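PDB 5CI5: extracellular solute-binding protein family 1 from Pseudothermotoga lettingae, which binds alpha-D-tagatose and probably delivers sugar to an ABC importer. Local coordinates for residues E104-W109 with Y130-Y135; Q114-L119 with W134-R139; G337-P340 with V345-K348; S349-D354 with I359-F364. All coordinates share one frame; numbering follows the deposited sequence. Where two conformers were deposited one is given.

Interaction 1: E104-W109 with Y130-Y135; sequences EHLKNW and YGLPWY. With T6T (alpha-D-tagatopyranose), chain C.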
loop_
_atom_site.group_PDB
_atom_site.type_symbol
_atom_site.label_atom_id
_atom_site.label_comp_id
_atom_site.label_asym_id
_atom_site.label_seq_id
_atom_site.Cartn_x
_atom_site.Cartn_y
_atom_site.Cartn_z
ATOM N N GLU A 104 -17.575 -9.421 17.984
ATOM C CA GLU A 104 -17.533 -10.023 19.299
ATOM C C GLU A 104 -16.092 -10.232 19.764
ATOM O O GLU A 104 -15.732 -9.874 20.883
ATOM C CB GLU A 104 -18.268 -11.344 19.318
ATOM C CG GLU A 104 -18.028 -12.092 20.616
ATOM C CD GLU A 104 -19.159 -13.001 20.953
ATOM O OE1 GLU A 104 -19.483 -13.861 20.115
ATOM O OE2 GLU A 104 -19.725 -12.845 22.053
ATOM N N HIS A 105 -15.254 -10.777 18.900
ATOM C CA HIS A 105 -13.857 -10.933 19.305
ATOM C C HIS A 105 -13.172 -9.597 19.634
ATOM O O HIS A 105 -12.400 -9.515 20.589
ATOM C CB HIS A 105 -13.095 -11.670 18.225
ATOM C CG HIS A 105 -13.228 -13.161 18.319
ATOM N ND1 HIS A 105 -13.567 -13.939 17.234
ATOM C CD2 HIS A 105 -13.050 -14.007 19.357
ATOM C CE1 HIS A 105 -13.588 -15.206 17.601
ATOM N NE2 HIS A 105 -13.282 -15.276 18.886
ATOM N N LEU A 106 -13.434 -8.553 18.836
ATOM C CA LEU A 106 -12.744 -7.293 19.026
ATOM C C LEU A 106 -13.237 -6.619 20.296
ATOM O O LEU A 106 -12.472 -5.960 21.007
ATOM C CB LEU A 106 -12.927 -6.379 17.823
ATOM C CG LEU A 106 -12.162 -6.857 16.602
ATOM C CD1 LEU A 106 -12.612 -6.046 15.397
ATOM C CD2 LEU A 106 -10.658 -6.739 16.791
ATOM N N LYS A 107 -14.516 -6.804 20.599
ATOM C CA LYS A 107 -15.059 -6.260 21.832
ATOM C C LYS A 107 -14.377 -6.887 23.054
ATOM O O LYS A 107 -14.250 -6.242 24.086
ATOM C CB LYS A 107 -16.573 -6.477 21.893
ATOM C CG LYS A 107 -17.237 -5.901 23.131
ATOM C CD LYS A 107 -18.218 -4.787 22.768
ATOM C CE LYS A 107 -18.490 -3.873 23.955
ATOM N NZ LYS A 107 -18.549 -2.441 23.533
ATOM N N ASN A 108 -13.942 -8.137 22.942
ATOM C CA ASN A 108 -13.346 -8.825 24.088
ATOM C C ASN A 108 -11.818 -8.819 24.067
ATOM O O ASN A 108 -11.187 -9.389 24.945
ATOM C CB ASN A 108 -13.827 -10.273 24.156
ATOM C CG ASN A 108 -15.285 -10.387 24.578
ATOM O OD1 ASN A 108 -15.752 -9.650 25.444
ATOM N ND2 ASN A 108 -16.013 -11.289 23.941
ATOM N N TRP A 109 -11.221 -8.211 23.050
ATOM C CA TRP A 109 -9.763 -8.260 22.899
ATOM C C TRP A 109 -9.066 -7.050 23.524
ATOM O O TRP A 109 -9.435 -5.912 23.218
ATOM C CB TRP A 109 -9.399 -8.342 21.412
ATOM C CG TRP A 109 -7.917 -8.469 21.161
ATOM C CD1 TRP A 109 -7.055 -9.328 21.783
ATOM C CD2 TRP A 109 -7.134 -7.739 20.209
ATOM N NE1 TRP A 109 -5.780 -9.167 21.288
ATOM C CE2 TRP A 109 -5.805 -8.205 20.315
ATOM C CE3 TRP A 109 -7.424 -6.734 19.286
ATOM C CZ2 TRP A 109 -4.771 -7.695 19.530
ATOM C CZ3 TRP A 109 -6.400 -6.230 18.508
ATOM C CH2 TRP A 109 -5.088 -6.706 18.643
ATOM N N TYR A 130 -14.953 -6.544 10.016
ATOM C CA TYR A 130 -14.702 -7.846 9.404
ATOM C C TYR A 130 -13.221 -8.144 9.195
ATOM O O TYR A 130 -12.877 -9.112 8.497
ATOM C CB TYR A 130 -15.405 -7.915 8.049
ATOM C CG TYR A 130 -16.914 -8.117 8.136
ATOM C CD1 TYR A 130 -17.785 -7.044 8.071
ATOM C CD2 TYR A 130 -17.454 -9.386 8.278
ATOM C CE1 TYR A 130 -19.152 -7.219 8.143
ATOM C CE2 TYR A 130 -18.817 -9.577 8.346
ATOM C CZ TYR A 130 -19.663 -8.488 8.276
ATOM O OH TYR A 130 -21.034 -8.687 8.332
ATOM N N GLY A 131 -12.340 -7.310 9.748
ATOM C CA GLY A 131 -10.924 -7.585 9.712
ATOM C C GLY A 131 -10.173 -6.959 10.862
ATOM O O GLY A 131 -10.646 -6.003 11.507
ATOM N N LEU A 132 -8.993 -7.510 11.134
ATOM C CA LEU A 132 -8.104 -6.994 12.181
ATOM C C LEU A 132 -6.870 -6.412 11.493
ATOM O O LEU A 132 -6.052 -7.169 10.995
ATOM C CB LEU A 132 -7.689 -8.095 13.157
ATOM C CG LEU A 132 -6.638 -7.697 14.198
ATOM C CD1 LEU A 132 -6.990 -6.374 14.894
ATOM C CD2 LEU A 132 -6.464 -8.835 15.183
ATOM N N PRO A 133 -6.749 -5.073 11.441
ATOM C CA PRO A 133 -5.546 -4.486 10.816
ATOM C C PRO A 133 -4.281 -5.016 11.488
ATOM O O PRO A 133 -4.166 -4.927 12.713
ATOM C CB PRO A 133 -5.739 -2.976 11.044
ATOM C CG PRO A 133 -7.223 -2.823 11.101
ATOM C CD PRO A 133 -7.680 -4.028 11.896
ATOM N N TRP A 134 -3.361 -5.546 10.692
ATOM C CA TRP A 134 -2.117 -6.129 11.208
ATOM C C TRP A 134 -0.891 -5.221 10.965
ATOM O O TRP A 134 -0.090 -5.014 11.874
ATOM C CB TRP A 134 -1.878 -7.512 10.592
ATOM C CG TRP A 134 -0.660 -8.149 11.185
ATOM C CD1 TRP A 134 -0.578 -8.753 12.426
ATOM C CD2 TRP A 134 0.667 -8.181 10.641
ATOM N NE1 TRP A 134 0.713 -9.180 12.658
ATOM C CE2 TRP A 134 1.492 -8.846 11.585
ATOM C CE3 TRP A 134 1.237 -7.744 9.438
ATOM C CZ2 TRP A 134 2.856 -9.056 11.378
ATOM C CZ3 TRP A 134 2.610 -7.964 9.228
ATOM C CH2 TRP A 134 3.398 -8.623 10.194
ATOM N N TYR A 135 -0.699 -4.730 9.736
ATOM C CA TYR A 135 0.258 -3.644 9.534
ATOM C C TYR A 135 -0.371 -2.559 8.704
ATOM O O TYR A 135 -1.365 -2.772 8.017
ATOM C CB TYR A 135 1.572 -4.130 8.900
ATOM C CG TYR A 135 1.729 -4.160 7.381
ATOM C CD1 TYR A 135 1.906 -2.989 6.657
ATOM C CD2 TYR A 135 1.814 -5.366 6.696
ATOM C CE1 TYR A 135 2.126 -3.027 5.281
ATOM C CE2 TYR A 135 2.046 -5.417 5.325
ATOM C CZ TYR A 135 2.207 -4.243 4.631
ATOM O OH TYR A 135 2.452 -4.353 3.272
HETATM O O3 T6T C . -0.013 -0.098 1.140
HETATM C C3 T6T C . -0.163 -1.509 1.021
HETATM C C4 T6T C . -1.488 -1.802 0.317
HETATM O O4 T6T C . -2.563 -1.150 1.005
HETATM C C5 T6T C . -1.379 -1.311 -1.110
HETATM O O5 T6T C . -2.593 -1.572 -1.817
HETATM C C6 T6T C . -0.189 -1.963 -1.805
HETATM O O6 T6T C . 1.002 -1.633 -1.093
HETATM C C2 T6T C . 0.998 -2.074 0.268
HETATM O O2 T6T C . 0.939 -3.505 0.302
HETATM C C1 T6T C . 2.340 -1.628 0.889
HETATM O O1 T6T C . 2.457 -1.925 2.232
#
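Leu132 reaches from strand 128-138 toward Leu106 of helix 103-108 and Trp109, which follows it. CB and CG stay back, and the two methyls do the touching. CD1 lies 3.7 Å from CZ3 of Trp109 and 4.1 Å from CD2 of Leu106, while CD2 sits over one face of the indole, which Leu132 crosses at about a right angle. CG stands anti to the backbone N of Leu132 (chi1 174°), which carries CD1 to both side chains and CD2 over the indole. The side-chain contacts are apolar, but Gly131 O is buried here with no polar partner in the model. Farther along, Tyr135 points its hydroxyl into the ligand pocket, where OH is 2.6 Å from O1 of the tagatose, probably in a hydrogen bond, with O1 close to the ring plane. A phenylalanine here would probably leave O1 without this phenolic partner. Trp134 and Tyr135 both pair with Trp301, a classic beta bulge that interrupts the strand just where it becomes a wall of the sugar site.

Interaction 2: Q114-L119 with W134-R139; sequences QIWPNL and WYTDCR. With T6T (alpha-D-tagatopyranose), chain C.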
loop_
_atom_site.group_PDB
_atom_site.type_symbol
_atom_site.label_atom_id
_atom_site.label_comp_id
_atom_site.label_asym_id
_atom_site.label_seq_id
_atom_site.Cartn_x
_atom_site.Cartn_y
_atom_site.Cartn_z
ATOM N N GLN A 114 -5.865 -0.226 21.070
ATOM C CA GLN A 114 -4.524 0.168 20.600
ATOM C C GLN A 114 -4.431 0.309 19.073
ATOM O O GLN A 114 -3.479 0.879 18.581
ATOM C CB GLN A 114 -3.470 -0.822 21.091
ATOM C CG GLN A 114 -3.185 -0.677 22.608
ATOM C CD GLN A 114 -2.763 0.722 22.957
ATOM O OE1 GLN A 114 -1.850 1.270 22.346
ATOM N NE2 GLN A 114 -3.461 1.339 23.918
ATOM N N ILE A 115 -5.408 -0.191 18.313
ATOM C CA ILE A 115 -5.334 -0.075 16.849
ATOM C C ILE A 115 -5.564 1.387 16.489
ATOM O O ILE A 115 -6.489 2.020 17.043
ATOM C CB ILE A 115 -6.392 -1.000 16.157
ATOM C CG1 ILE A 115 -6.169 -2.448 16.615
ATOM C CG2 ILE A 115 -6.391 -0.859 14.630
ATOM C CD1 ILE A 115 -4.829 -3.009 16.233
ATOM N N TRP A 116 -4.714 1.947 15.624
ATOM C CA TRP A 116 -4.922 3.318 15.163
ATOM C C TRP A 116 -6.359 3.484 14.657
ATOM O O TRP A 116 -6.810 2.728 13.815
ATOM C CB TRP A 116 -3.954 3.692 14.057
ATOM C CG TRP A 116 -2.512 3.703 14.432
ATOM C CD1 TRP A 116 -1.594 2.758 14.118
ATOM C CD2 TRP A 116 -1.817 4.720 15.170
ATOM N NE1 TRP A 116 -0.364 3.114 14.625
ATOM C CE2 TRP A 116 -0.475 4.319 15.266
ATOM C CE3 TRP A 116 -2.205 5.934 15.756
ATOM C CZ2 TRP A 116 0.496 5.092 15.920
ATOM C CZ3 TRP A 116 -1.230 6.699 16.421
ATOM C CH2 TRP A 116 0.090 6.268 16.495
ATOM N N PRO A 117 -7.077 4.489 15.157
ATOM C CA PRO A 117 -8.520 4.503 14.878
ATOM C C PRO A 117 -8.915 4.775 13.443
ATOM O O PRO A 117 -10.046 4.405 13.076
ATOM C CB PRO A 117 -9.052 5.635 15.771
ATOM C CG PRO A 117 -7.999 5.979 16.678
ATOM C CD PRO A 117 -6.692 5.509 16.143
ATOM N N ASN A 118 -8.053 5.421 12.661
ATOM C CA ASN A 118 -8.374 5.681 11.283
ATOM C C ASN A 118 -8.370 4.401 10.488
ATOM O O ASN A 118 -8.809 4.377 9.348
ATOM C CB ASN A 118 -7.412 6.708 10.682
ATOM C CG ASN A 118 -5.942 6.319 10.809
ATOM O OD1 ASN A 118 -5.500 5.752 11.825
ATOM N ND2 ASN A 118 -5.161 6.669 9.785
ATOM N N LEU A 119 -7.902 3.309 11.095
ATOM C CA LEU A 119 -7.903 2.039 10.376
ATOM C C LEU A 119 -9.261 1.326 10.453
ATOM O O LEU A 119 -9.555 0.487 9.603
ATOM C CB LEU A 119 -6.797 1.105 10.916
ATOM C CG LEU A 119 -5.385 1.706 10.813
ATOM C CD1 LEU A 119 -4.326 0.759 11.412
ATOM C CD2 LEU A 119 -5.045 2.058 9.346
ATOM N N TRP A 134 -3.361 -5.546 10.692
ATOM C CA TRP A 134 -2.117 -6.129 11.208
ATOM C C TRP A 134 -0.891 -5.221 10.965
ATOM O O TRP A 134 -0.090 -5.014 11.874
ATOM C CB TRP A 134 -1.878 -7.512 10.592
ATOM C CG TRP A 134 -0.660 -8.149 11.185
ATOM C CD1 TRP A 134 -0.578 -8.753 12.426
ATOM C CD2 TRP A 134 0.667 -8.181 10.641
ATOM N NE1 TRP A 134 0.713 -9.180 12.658
ATOM C CE2 TRP A 134 1.492 -8.846 11.585
ATOM C CE3 TRP A 134 1.237 -7.744 9.438
ATOM C CZ2 TRP A 134 2.856 -9.056 11.378
ATOM C CZ3 TRP A 134 2.610 -7.964 9.228
ATOM C CH2 TRP A 134 3.398 -8.623 10.194
ATOM N N TYR A 135 -0.699 -4.730 9.736
ATOM C CA TYR A 135 0.258 -3.644 9.534
ATOM C C TYR A 135 -0.371 -2.559 8.704
ATOM O O TYR A 135 -1.365 -2.772 8.017
ATOM C CB TYR A 135 1.572 -4.130 8.900
ATOM C CG TYR A 135 1.729 -4.160 7.381
ATOM C CD1 TYR A 135 1.906 -2.989 6.657
ATOM C CD2 TYR A 135 1.814 -5.366 6.696
ATOM C CE1 TYR A 135 2.126 -3.027 5.281
ATOM C CE2 TYR A 135 2.046 -5.417 5.325
ATOM C CZ TYR A 135 2.207 -4.243 4.631
ATOM O OH TYR A 135 2.452 -4.353 3.272
ATOM N N THR A 136 0.185 -1.368 8.860
ATOM C CA THR A 136 -0.293 -0.226 8.111
ATOM C C THR A 136 0.898 0.581 7.571
ATOM O O THR A 136 2.078 0.209 7.758
ATOM C CB THR A 136 -1.229 0.637 8.989
ATOM O OG1 THR A 136 -1.884 1.630 8.187
ATOM C CG2 THR A 136 -0.504 1.299 10.173
ATOM N N ASP A 137 0.565 1.650 6.864
ATOM C CA ASP A 137 1.536 2.496 6.209
ATOM C C ASP A 137 0.849 3.751 5.695
ATOM O O ASP A 137 -0.380 3.867 5.728
ATOM C CB ASP A 137 2.223 1.747 5.043
ATOM C CG ASP A 137 1.241 1.337 3.916
ATOM O OD1 ASP A 137 0.511 2.218 3.421
ATOM O OD2 ASP A 137 1.203 0.127 3.532
ATOM N N CYS A 138 1.657 4.697 5.229
ATOM C CA CYS A 138 1.134 5.747 4.362
ATOM C C CYS A 138 2.193 5.950 3.296
ATOM O O CYS A 138 3.336 5.489 3.435
ATOM C CB CYS A 138 0.813 7.046 5.119
ATOM S SG CYS A 138 2.188 7.862 5.897
ATOM N N ARG A 139 1.801 6.593 2.207
ATOM C CA ARG A 139 2.709 6.717 1.070
ATOM C C ARG A 139 3.384 8.061 1.014
ATOM O O ARG A 139 2.791 9.116 1.290
ATOM C CB ARG A 139 1.971 6.420 -0.236
ATOM C CG ARG A 139 2.097 4.964 -0.645
ATOM C CD ARG A 139 1.183 4.521 -1.771
ATOM N NE ARG A 139 1.640 3.227 -2.290
ATOM C CZ ARG A 139 1.386 2.046 -1.734
ATOM N NH1 ARG A 139 0.623 1.971 -0.651
ATOM N NH2 ARG A 139 1.882 0.931 -2.279
HETATM O O3 T6T C . -0.013 -0.098 1.140
HETATM C C3 T6T C . -0.163 -1.509 1.021
HETATM C C4 T6T C . -1.488 -1.802 0.317
HETATM O O4 T6T C . -2.563 -1.150 1.005
HETATM C C5 T6T C . -1.379 -1.311 -1.110
HETATM O O5 T6T C . -2.593 -1.572 -1.817
HETATM C C6 T6T C . -0.189 -1.963 -1.805
HETATM O O6 T6T C . 1.002 -1.633 -1.093
HETATM C C2 T6T C . 0.998 -2.074 0.268
HETATM O O2 T6T C . 0.939 -3.505 0.302
HETATM C C1 T6T C . 2.340 -1.628 0.889
HETATM O O1 T6T C . 2.457 -1.925 2.232
#
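On strand 128-138, a wall of the sugar pocket, Thr136 turns its side chain back onto Leu119 of the 114-119 loop, whereas Tyr135 and Asp137 on either side leave the strand on the side away from that loop, and their polar ends reach the ligand. Both methyls of Leu119 rest against the threonine: CD1 is 3.9 Å from CB of Thr136, and CD2 comes within 3.4 Å of its OG1. The hydroxyl is not left to this apolar neighbour, because it hydrogen-bonds to the backbone oxygen of Gly299. Trp116 adds a looser touch, its CD1 4.3 Å from CG2 of Thr136. On the pocket side a single carboxylate oxygen, OD2 of Asp137, accepts from two sugar hydroxyls, O1 and O3, each at 2.7 Å. CG of Asp137 lies between its own backbone N and carbonyl carbon (chi1 63°), bringing the carboxylate up to this pair. Arg139, extended from CG to NE, gives NH1 to O3 at 2.8 Å in the plane of its guanidinium, and NH2 to the ring oxygen O6 at 3.0 Å, nearly straight at 171°. A leucine in its place would probably strip O3 and O6 of these donors and leave Glu247, the salt-bridge partner of NH2, without its mate. Hydroxyls gripped by charged side chains beside aromatic rings are characteristic of the sugar-binding cleft of ABC solute-binding proteins.

Interaction 3: G337-P340 with V345-K348; sequences GPMP and VCKK
Pro340, in the short strand 339-340, is the tight centre of this contact, packed against Val345 and Cys346 on the first turn of helix 343-348. Its CG comes to 3.6 Å from CG1 of Val345, the branch that stands anti to the valine's backbone N (chi1 177°). SG of Cys346 lies over the proline ring, almost equally far from CB, CG and CD, with CD nearest at 3.7 Å. The same sulfur is 3.3 Å from O of Pro340, which also takes a weak hydrogen bond from NE1 of Trp116. Met339, a selenomethionine, takes a lighter share: its CG is 4.0 Å from SG of Cys346, and the rest of its extended chain runs on toward other partners. The far side of the helix is of another kind. Lys347 and Lys348 are exposed, and their side chains stay 9.1 Å or more from segment 337-340, so the burial comes from one face of the helix alone. Trp328 and Val332 of helix 325-335 also pack on Pro340, and Phe325 of that helix meets Val345. The far end of Met339 packs against Trp357, Ile360 and Phe361 of helix 355-363, and against Phe364 and Trp116, while its backbone pairs with Thr136 of strand 128-138.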
loop_
_atom_site.group_PDB
_atom_site.type_symbol
_atom_site.label_atom_id
_atom_site.label_comp_id
_atom_site.label_asym_id
_atom_site.label_seq_id
_atom_site.Cartn_x
_atom_site.Cartn_y
_atom_site.Cartn_z
ATOM N N GLY A 337 10.107 -2.408 9.971
ATOM C CA GLY A 337 8.921 -2.067 9.210
ATOM C C GLY A 337 8.174 -3.360 8.913
ATOM O O GLY A 337 8.705 -4.453 9.144
ATOM N N PRO A 338 6.938 -3.253 8.403
ATOM C CA PRO A 338 6.208 -1.998 8.177
ATOM C C PRO A 338 5.699 -1.394 9.488
ATOM O O PRO A 338 6.162 -1.770 10.564
ATOM C CB PRO A 338 5.030 -2.413 7.277
ATOM C CG PRO A 338 5.312 -3.839 6.852
ATOM C CD PRO A 338 6.169 -4.418 7.938
HETATM N N MSE A 339 4.736 -0.484 9.408
HETATM C CA MSE A 339 4.247 0.184 10.590
HETATM C C MSE A 339 3.265 -0.696 11.355
HETATM O O MSE A 339 2.322 -1.246 10.764
HETATM C CB MSE A 339 3.571 1.498 10.204
HETATM C CG MSE A 339 3.054 2.303 11.357
HETATM SE SE MSE A 339 2.496 4.043 10.670
HETATM C CE MSE A 339 1.314 4.566 12.061
ATOM N N PRO A 340 3.478 -0.830 12.675
ATOM C CA PRO A 340 2.502 -1.581 13.459
ATOM C C PRO A 340 1.153 -0.879 13.449
ATOM O O PRO A 340 1.109 0.350 13.507
ATOM C CB PRO A 340 3.088 -1.587 14.889
ATOM C CG PRO A 340 4.563 -1.185 14.745
ATOM C CD PRO A 340 4.666 -0.423 13.462
ATOM N N VAL A 345 3.015 -0.290 20.421
ATOM C CA VAL A 345 4.275 -0.697 19.805
ATOM C C VAL A 345 4.968 0.451 19.070
ATOM O O VAL A 345 6.206 0.601 19.141
ATOM C CB VAL A 345 4.048 -1.876 18.838
ATOM C CG1 VAL A 345 5.311 -2.258 18.142
ATOM C CG2 VAL A 345 3.507 -3.065 19.597
ATOM N N CYS A 346 4.187 1.250 18.346
ATOM C CA CYS A 346 4.748 2.396 17.645
ATOM C C CYS A 346 5.436 3.348 18.618
ATOM O O CYS A 346 6.483 3.908 18.307
ATOM C CB CYS A 346 3.658 3.144 16.884
ATOM S SG CYS A 346 3.064 2.279 15.382
ATOM N N LYS A 347 4.845 3.506 19.799
ATOM C CA LYS A 347 5.269 4.517 20.754
ATOM C C LYS A 347 6.403 4.002 21.629
ATOM O O LYS A 347 7.266 4.777 22.061
ATOM C CB LYS A 347 4.097 4.952 21.634
ATOM C CG LYS A 347 2.994 5.707 20.887
ATOM C CD LYS A 347 1.726 5.750 21.707
ATOM C CE LYS A 347 0.572 6.398 20.937
ATOM N NZ LYS A 347 -0.666 6.393 21.785
ATOM N N LYS A 348 6.385 2.704 21.902
ATOM C CA LYS A 348 7.310 2.109 22.872
ATOM C C LYS A 348 8.530 1.517 22.199
ATOM O O LYS A 348 9.547 1.328 22.857
ATOM C CB LYS A 348 6.618 1.044 23.709
ATOM C CG LYS A 348 5.572 1.635 24.668
ATOM C CD LYS A 348 5.012 0.582 25.602
ATOM C CE LYS A 348 3.981 1.143 26.560
ATOM N NZ LYS A 348 4.419 2.421 27.181
#

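Interaction 4: S349-D354 with I359-F364; sequences SKLAND and IIFETF
CG of Phe361 stands anti to its carbonyl carbon (chi1 -70°), which carries the ring away from helix 355-363 toward segment 349-354, and chi2 of -38° turns one ring edge to Leu351 and Ala352. CZ of Phe361 meets CB of Leu351 at 4.2 Å, and its CE2 lies 4.3 Å from the backbone N of Ala352. CB of Leu351 and N of Ala352 both lie near the ring plane, so the phenyl comes edge-on against the chain. Ala352 is exposed at the margin, whereas Leu351 is buried and also packs on Pro340 and Val332. Segment 349-354 links two consecutive helices, leaving helix 343-348 at Ser349, making a short 3-10 turn and entering helix 355-363 at Asp354. OG of Ser349 takes a weak bond from N of Leu351 at 3.3 Å and is also hydrogen-bonded to O of Val345. Asp354 is the N-cap of the next helix, its side chain capping a backbone N in the first turn, and its OD2 forms a salt bridge with Lys356. O of Ile359, farther along, is gripped from opposite faces of its carbonyl plane by N of Thr363 at 3.1 Å and by its OG1 at 2.8 Å.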
loop_
_atom_site.group_PDB
_atom_site.type_symbol
_atom_site.label_atom_id
_atom_site.label_comp_id
_atom_site.label_asym_id
_atom_site.label_seq_id
_atom_site.Cartn_x
_atom_site.Cartn_y
_atom_site.Cartn_z
ATOM N N SER A 349 8.429 1.226 20.897
ATOM C CA SER A 349 9.570 0.733 20.139
ATOM C C SER A 349 10.532 1.878 19.869
ATOM O O SER A 349 10.264 3.031 20.211
ATOM C CB SER A 349 9.141 0.097 18.814
ATOM O OG SER A 349 8.674 1.094 17.913
ATOM N N LYS A 350 11.656 1.563 19.250
ATOM C CA LYS A 350 12.629 2.612 18.998
ATOM C C LYS A 350 12.398 3.263 17.631
ATOM O O LYS A 350 13.229 4.029 17.179
ATOM C CB LYS A 350 14.049 2.056 19.107
ATOM C CG LYS A 350 14.336 1.302 20.428
ATOM C CD LYS A 350 14.492 2.232 21.621
ATOM C CE LYS A 350 15.205 1.526 22.790
ATOM N NZ LYS A 350 14.336 0.536 23.481
ATOM N N LEU A 351 11.256 2.995 16.995
ATOM C CA LEU A 351 10.963 3.612 15.702
ATOM C C LEU A 351 11.132 5.135 15.710
ATOM O O LEU A 351 11.807 5.682 14.844
ATOM C CB LEU A 351 9.552 3.250 15.235
ATOM C CG LEU A 351 9.392 1.785 14.813
ATOM C CD1 LEU A 351 7.998 1.546 14.280
ATOM C CD2 LEU A 351 10.408 1.353 13.756
ATOM N N ALA A 352 10.573 5.809 16.700
ATOM C CA ALA A 352 10.689 7.270 16.799
ATOM C C ALA A 352 12.128 7.838 16.847
ATOM O O ALA A 352 12.324 9.025 16.571
ATOM C CB ALA A 352 9.935 7.751 18.015
ATOM N N ASN A 353 13.124 7.036 17.210
ATOM C CA ASN A 353 14.510 7.522 17.191
ATOM C C ASN A 353 15.023 7.759 15.778
ATOM O O ASN A 353 16.036 8.424 15.582
ATOM C CB ASN A 353 15.465 6.538 17.877
ATOM C CG ASN A 353 15.263 6.455 19.374
ATOM O OD1 ASN A 353 14.425 7.151 19.952
ATOM N ND2 ASN A 353 16.037 5.576 20.012
ATOM N N ASP A 354 14.339 7.167 14.801
ATOM C CA ASP A 354 14.735 7.242 13.398
ATOM C C ASP A 354 14.007 8.402 12.745
ATOM O O ASP A 354 12.793 8.505 12.890
ATOM C CB ASP A 354 14.402 5.909 12.716
ATOM C CG ASP A 354 14.759 5.874 11.244
ATOM O OD1 ASP A 354 15.003 6.932 10.619
ATOM O OD2 ASP A 354 14.782 4.752 10.702
ATOM N N ILE A 359 8.651 11.440 10.158
ATOM C CA ILE A 359 7.919 11.905 9.013
ATOM C C ILE A 359 6.659 11.056 8.782
ATOM O O ILE A 359 5.591 11.560 8.425
ATOM C CB ILE A 359 8.858 11.889 7.773
ATOM C CG1 ILE A 359 10.046 12.838 8.025
ATOM C CG2 ILE A 359 8.115 12.290 6.557
ATOM C CD1 ILE A 359 11.219 12.753 7.008
ATOM N N ILE A 360 6.793 9.759 9.000
ATOM C CA ILE A 360 5.686 8.823 8.818
ATOM C C ILE A 360 4.588 9.103 9.832
ATOM O O ILE A 360 3.418 9.241 9.480
ATOM C CB ILE A 360 6.182 7.376 8.930
ATOM C CG1 ILE A 360 7.110 7.058 7.766
ATOM C CG2 ILE A 360 5.021 6.382 8.917
ATOM C CD1 ILE A 360 7.930 5.787 7.911
ATOM N N PHE A 361 4.973 9.209 11.096
ATOM C CA PHE A 361 3.998 9.412 12.157
ATOM C C PHE A 361 3.275 10.760 12.022
ATOM O O PHE A 361 2.091 10.845 12.349
ATOM C CB PHE A 361 4.680 9.292 13.520
ATOM C CG PHE A 361 5.109 7.877 13.866
ATOM C CD1 PHE A 361 4.324 6.781 13.531
ATOM C CD2 PHE A 361 6.307 7.654 14.521
ATOM C CE1 PHE A 361 4.732 5.493 13.836
ATOM C CE2 PHE A 361 6.724 6.372 14.840
ATOM C CZ PHE A 361 5.938 5.288 14.493
ATOM N N GLU A 362 3.971 11.795 11.531
ATOM C CA GLU A 362 3.362 13.099 11.324
ATOM C C GLU A 362 2.405 13.121 10.146
ATOM O O GLU A 362 1.407 13.825 10.178
ATOM C CB GLU A 362 4.453 14.156 11.132
ATOM C CG GLU A 362 5.029 14.598 12.442
ATOM C CD GLU A 362 3.965 15.238 13.337
ATOM O OE1 GLU A 362 3.401 16.288 12.950
ATOM O OE2 GLU A 362 3.672 14.662 14.404
ATOM N N THR A 363 2.703 12.329 9.120
ATOM C CA THR A 363 1.915 12.334 7.886
ATOM C C THR A 363 0.687 11.416 7.972
ATOM O O THR A 363 -0.394 11.737 7.463
ATOM C CB THR A 363 2.805 11.910 6.707
ATOM O OG1 THR A 363 3.889 12.839 6.587
ATOM C CG2 THR A 363 2.054 11.893 5.415
ATOM N N PHE A 364 0.874 10.265 8.620
ATOM C CA PHE A 364 -0.131 9.197 8.675
ATOM C C PHE A 364 -1.569 9.665 8.981
ATOM O O PHE A 364 -2.503 9.259 8.316
ATOM C CB PHE A 364 0.366 8.164 9.706
ATOM C CG PHE A 364 -0.534 6.978 9.901
ATOM C CD1 PHE A 364 -0.573 5.960 8.963
ATOM C CD2 PHE A 364 -1.315 6.866 11.035
ATOM C CE1 PHE A 364 -1.377 4.863 9.148
ATOM C CE2 PHE A 364 -2.124 5.761 11.227
ATOM C CZ PHE A 364 -2.164 4.762 10.289
#

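In the fold
Interactions 1 and 2 share Trp134 and Tyr135 on strand 128-138 and are the two that touch the tagatose; there, apolar packing lies behind a polar, charged binding face. Interaction 3 reaches the same sheet through strand 339-340, where N of Thr136 probably bonds O of Met339 at 2.9 Å, but its chemistry is proline, valine and sulfur. Interactions 1, 2 and 3 are buried contacts, whereas interaction 4 is only partly buried, edge-on aromatic packing with an N-cap at Asp354. Its centre is about 8 Å from that of interaction 3, and Met339, Cys346 and Phe361 interlock the two. Phe364 also carries interaction 4 back to interaction 2, resting on Trp116 and Thr136. Interactions 1 and 4 do not touch.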